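Local coordinates for protein cytochrome C'' (Methylophilus methylotrophus, PDB 1GU2) that couples reduction of its covalently bound, bis-histidine haem c to proton transfer and probably serves in electron transport, at the heme c site. Sequence-based numbering; all coordinates share one arbitrary frame.

The heme c site. Residues 34, 48-49, 52-53, 63-64, 70-71, 73, 81, 88, 91, 95, 99-100, 112. With HEC (heme c), chain B.
The short helix 49-53 carries both thioether cysteines and one axial histidine, with backbone angles drifting from helical at Cys49 to looser values at Cys52 and His53, while helix 85-100 supplies the second axial ligand from the other side of the porphyrin. This is the CXXCH motif of c-type cytochromes: Cys49 SG bonds the vinyl-derived haem CAB at 1.8 Å, and Cys52 SG bonds haem CAC at 1.9 Å. His53, the proximal ligand, and His95, the distal one, with CG anti to its backbone N (chi1 -168°), each bind the haem FE through NE2 at 2.0 Å, nearly in line at 178°, so the oxidised iron is six-coordinate and would be expected to be low-spin. Leu73 illustrates how one side chain can serve two flat groups: its CD1 lies over the centre of the His53 ring, which is likely to limit its rotation, while CD2 sits over pyrrole A, 3.6 Å from haem C2A. Across the porphyrin, Ile99 works similarly, CG1 lying against one face of the His95 imidazole and CD1 over pyrrole C. Phe112 offers its ring face to the haem methyl CMB. At the polar rim Arg81, its chain bent at chi2 (-60°), meets a propionate end-on, NH1 to haem O1D at 3.0 Å and NH2 to haem O2D at 2.9 Å, both nearly in the guanidinium plane; NH1 also donates to Pro71 O at 3.0 Å, from above the carbonyl plane. An alanine in place of Arg81 would remove both propionate bonds and the tie to Pro71 O, and would probably leave the propionate less firmly held and its charge less balanced. The site thus secures the redox centre, and the paired charges at the propionate may help couple haem reduction to proton transfer.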
loop_
_atom_site.group_PDB
_atom_site.type_symbol
_atom_site.label_atom_id
_atom_site.label_comp_id
_atom_site.label_asym_id
_atom_site.label_seq_id
_atom_site.Cartn_x
_atom_site.Cartn_y
_atom_site.Cartn_z
ATOM N N PHE A 34 -5.740 6.667 -2.877
ATOM C CA PHE A 34 -5.684 5.334 -3.451
ATOM C C PHE A 34 -6.106 4.302 -2.404
ATOM O O PHE A 34 -6.861 3.376 -2.675
ATOM C CB PHE A 34 -4.265 5.093 -3.937
ATOM C CG PHE A 34 -3.908 3.664 -4.288
ATOM C CD1 PHE A 34 -3.248 2.875 -3.337
ATOM C CD2 PHE A 34 -4.217 3.141 -5.533
ATOM C CE1 PHE A 34 -2.857 1.588 -3.634
ATOM C CE2 PHE A 34 -3.824 1.837 -5.837
ATOM C CZ PHE A 34 -3.181 1.098 -4.868
ATOM N N ALA A 48 -12.496 -1.176 -0.932
ATOM C CA ALA A 48 -11.298 -0.324 -0.903
ATOM C C ALA A 48 -10.198 -1.077 -0.174
ATOM O O ALA A 48 -10.481 -2.028 0.565
ATOM C CB ALA A 48 -11.548 0.988 -0.164
ATOM N N CYS A 49 -8.957 -0.653 -0.321
ATOM C CA CYS A 49 -7.903 -1.228 0.531
ATOM C C CYS A 49 -8.308 -1.140 2.033
ATOM O O CYS A 49 -8.064 -2.068 2.804
ATOM C CB CYS A 49 -6.573 -0.521 0.337
ATOM S SG CYS A 49 -6.046 -0.266 -1.372
ATOM N N CYS A 52 -10.321 -3.880 4.306
ATOM C CA CYS A 52 -9.634 -4.882 5.105
ATOM C C CYS A 52 -8.609 -4.259 6.031
ATOM O O CYS A 52 -8.390 -4.742 7.139
ATOM C CB CYS A 52 -8.947 -5.908 4.192
ATOM S SG CYS A 52 -10.165 -6.863 3.274
ATOM N N HIS A 53 -7.937 -3.194 5.617
ATOM C CA HIS A 53 -6.804 -2.654 6.403
ATOM C C HIS A 53 -7.233 -1.534 7.318
ATOM O O HIS A 53 -6.401 -0.983 8.054
ATOM C CB HIS A 53 -5.689 -2.209 5.429
ATOM C CG HIS A 53 -5.073 -3.369 4.710
ATOM N ND1 HIS A 53 -4.305 -4.320 5.340
ATOM C CD2 HIS A 53 -5.053 -3.748 3.429
ATOM C CE1 HIS A 53 -3.857 -5.227 4.455
ATOM N NE2 HIS A 53 -4.310 -4.904 3.271
ATOM N N ASN A 63 -9.646 -9.258 7.498
ATOM C CA ASN A 63 -9.979 -9.712 6.142
ATOM C C ASN A 63 -11.480 -9.886 6.054
ATOM O O ASN A 63 -12.041 -10.712 6.763
ATOM C CB ASN A 63 -9.189 -11.001 5.955
ATOM C CG ASN A 63 -9.063 -11.628 4.625
ATOM O OD1 ASN A 63 -8.185 -12.327 4.117
ATOM N ND2 ASN A 63 -10.093 -11.344 3.883
ATOM N N ILE A 64 -12.113 -9.172 5.099
ATOM C CA ILE A 64 -13.576 -9.251 5.012
ATOM C C ILE A 64 -14.073 -10.552 4.451
ATOM O O ILE A 64 -15.239 -10.925 4.650
ATOM C CB ILE A 64 -14.119 -8.097 4.146
ATOM C CG1 ILE A 64 -13.670 -8.118 2.696
ATOM C CG2 ILE A 64 -13.724 -6.825 4.901
ATOM C CD1 ILE A 64 -14.296 -7.089 1.762
ATOM N N ILE A 70 -5.423 -8.927 10.488
ATOM C CA ILE A 70 -4.269 -8.598 9.665
ATOM C C ILE A 70 -3.339 -7.639 10.397
ATOM O O ILE A 70 -3.779 -6.574 10.802
ATOM C CB ILE A 70 -4.690 -7.970 8.338
ATOM C CG1 ILE A 70 -5.753 -8.769 7.575
ATOM C CG2 ILE A 70 -3.473 -7.804 7.457
ATOM C CD1 ILE A 70 -6.384 -7.962 6.471
ATOM N N PRO A 71 -2.066 -7.959 10.617
ATOM C CA PRO A 71 -1.196 -6.995 11.286
ATOM C C PRO A 71 -1.152 -5.658 10.551
ATOM O O PRO A 71 -1.376 -5.555 9.321
ATOM C CB PRO A 71 0.156 -7.716 11.238
ATOM C CG PRO A 71 -0.203 -9.183 11.275
ATOM C CD PRO A 71 -1.430 -9.245 10.338
ATOM N N LEU A 73 -0.053 -2.353 8.448
ATOM C CA LEU A 73 0.816 -2.104 7.310
ATOM C C LEU A 73 1.922 -1.067 7.539
ATOM O O LEU A 73 2.972 -1.144 6.905
ATOM C CB LEU A 73 -0.018 -1.649 6.120
ATOM C CG LEU A 73 -1.079 -2.653 5.606
ATOM C CD1 LEU A 73 -1.715 -2.132 4.322
ATOM C CD2 LEU A 73 -0.472 -4.047 5.413
ATOM N N ARG A 81 7.071 -5.221 8.565
ATOM C CA ARG A 81 6.701 -4.864 7.191
ATOM C C ARG A 81 7.877 -4.350 6.391
ATOM O O ARG A 81 8.558 -3.395 6.831
ATOM C CB ARG A 81 5.565 -3.828 7.199
ATOM C CG ARG A 81 4.223 -4.306 7.777
ATOM C CD ARG A 81 3.673 -5.487 6.987
ATOM N NE ARG A 81 2.334 -5.817 7.462
ATOM C CZ ARG A 81 1.708 -6.923 7.097
ATOM N NH1 ARG A 81 0.487 -7.129 7.561
ATOM N NH2 ARG A 81 2.293 -7.800 6.292
ATOM N N VAL A 88 9.347 -9.049 -0.634
ATOM C CA VAL A 88 8.174 -8.199 -0.467
ATOM C C VAL A 88 7.749 -7.550 -1.768
ATOM O O VAL A 88 6.586 -7.273 -1.984
ATOM C CB VAL A 88 8.420 -7.156 0.636
ATOM C CG1 VAL A 88 9.478 -6.137 0.181
ATOM C CG2 VAL A 88 7.107 -6.485 1.032
ATOM N N GLU A 91 5.710 -10.108 -3.446
ATOM C CA GLU A 91 4.445 -10.305 -2.702
ATOM C C GLU A 91 3.484 -9.158 -2.950
ATOM O O GLU A 91 2.272 -9.385 -3.048
ATOM C CB GLU A 91 4.739 -10.487 -1.195
ATOM C CG GLU A 91 5.534 -11.734 -0.932
ATOM C CD GLU A 91 4.795 -13.056 -1.072
ATOM O OE1 GLU A 91 3.538 -13.077 -1.059
ATOM O OE2 GLU A 91 5.517 -14.084 -1.192
ATOM N N HIS A 95 -0.217 -9.421 -4.522
ATOM C CA HIS A 95 -1.399 -8.900 -3.803
ATOM C C HIS A 95 -2.191 -7.915 -4.629
ATOM O O HIS A 95 -3.416 -7.958 -4.654
ATOM C CB HIS A 95 -0.920 -8.255 -2.496
ATOM C CG HIS A 95 -2.014 -7.924 -1.532
ATOM N ND1 HIS A 95 -2.997 -8.827 -1.153
ATOM C CD2 HIS A 95 -2.271 -6.813 -0.820
ATOM C CE1 HIS A 95 -3.790 -8.273 -0.252
ATOM N NE2 HIS A 95 -3.365 -7.025 -0.019
ATOM N N ILE A 99 -6.174 -8.413 -5.552
ATOM C CA ILE A 99 -7.209 -7.479 -5.154
ATOM C C ILE A 99 -7.795 -6.718 -6.342
ATOM O O ILE A 99 -9.017 -6.534 -6.412
ATOM C CB ILE A 99 -6.632 -6.497 -4.089
ATOM C CG1 ILE A 99 -6.135 -7.181 -2.803
ATOM C CG2 ILE A 99 -7.626 -5.399 -3.772
ATOM C CD1 ILE A 99 -7.130 -8.093 -2.144
ATOM N N LEU A 100 -6.904 -6.279 -7.260
ATOM C CA LEU A 100 -7.350 -5.380 -8.326
ATOM C C LEU A 100 -7.423 -6.033 -9.695
ATOM O O LEU A 100 -7.996 -5.431 -10.608
ATOM C CB LEU A 100 -6.402 -4.179 -8.352
ATOM C CG LEU A 100 -6.320 -3.309 -7.114
ATOM C CD1 LEU A 100 -5.228 -2.250 -7.266
ATOM C CD2 LEU A 100 -7.660 -2.676 -6.793
ATOM N N PHE A 112 1.827 5.102 -2.297
ATOM C CA PHE A 112 1.265 4.361 -1.185
ATOM C C PHE A 112 2.297 4.111 -0.088
ATOM O O PHE A 112 1.986 4.291 1.080
ATOM C CB PHE A 112 0.657 3.051 -1.696
ATOM C CG PHE A 112 0.139 2.213 -0.539
ATOM C CD1 PHE A 112 0.727 1.010 -0.216
ATOM C CD2 PHE A 112 -0.937 2.685 0.193
ATOM C CE1 PHE A 112 0.249 0.257 0.841
ATOM C CE2 PHE A 112 -1.406 1.982 1.264
ATOM C CZ PHE A 112 -0.803 0.781 1.566
HETATM FE FE HEC B . -3.829 -5.944 1.607
HETATM C CHA HEC B . -1.225 -7.680 2.995
HETATM C CHB HEC B . -1.679 -3.438 0.750
HETATM C CHC HEC B . -6.341 -4.460 -0.209
HETATM C CHD HEC B . -6.030 -8.293 2.794
HETATM N NA HEC B . -1.876 -5.586 1.876
HETATM C C1A HEC B . -0.926 -6.434 2.471
HETATM C C2A HEC B . 0.371 -5.819 2.425
HETATM C C3A HEC B . 0.235 -4.615 1.844
HETATM C C4A HEC B . -1.151 -4.483 1.465
HETATM C CMA HEC B . 1.331 -3.557 1.561
HETATM C CAA HEC B . 1.663 -6.458 2.965
HETATM C CBA HEC B . 2.428 -7.240 1.882
HETATM C CGA HEC B . 3.666 -7.876 2.413
HETATM O O1A HEC B . 4.049 -8.950 1.900
HETATM O O2A HEC B . 4.301 -7.352 3.343
HETATM N NB HEC B . -3.966 -4.287 0.481
HETATM C C1B HEC B . -2.971 -3.387 0.218
HETATM C C2B HEC B . -3.453 -2.394 -0.734
HETATM C C3B HEC B . -4.749 -2.700 -1.022
HETATM C C4B HEC B . -5.074 -3.870 -0.238
HETATM C CMB HEC B . -2.629 -1.228 -1.306
HETATM C CAB HEC B . -5.748 -1.976 -1.955
HETATM C CBB HEC B . -5.231 -1.915 -3.391
HETATM N NC HEC B . -5.785 -6.300 1.359
HETATM C C1C HEC B . -6.672 -5.544 0.589
HETATM C C2C HEC B . -8.017 -6.044 0.777
HETATM C C3C HEC B . -7.943 -7.105 1.636
HETATM C C4C HEC B . -6.561 -7.274 1.990
HETATM C CMC HEC B . -9.241 -5.374 0.121
HETATM C CAC HEC B . -9.058 -7.947 2.256
HETATM C CBC HEC B . -9.937 -8.636 1.217
HETATM N ND HEC B . -3.657 -7.620 2.670
HETATM C C1D HEC B . -4.691 -8.491 3.039
HETATM C C2D HEC B . -4.141 -9.686 3.622
HETATM C C3D HEC B . -2.782 -9.601 3.512
HETATM C C4D HEC B . -2.479 -8.267 3.042
HETATM C CMD HEC B . -4.959 -10.852 4.206
HETATM C CAD HEC B . -1.776 -10.748 3.788
HETATM C CBD HEC B . -1.557 -11.007 5.299
HETATM C CGD HEC B . -0.438 -10.188 5.908
HETATM O O1D HEC B . -0.397 -9.978 7.155
HETATM O O2D HEC B . 0.468 -9.742 5.156
#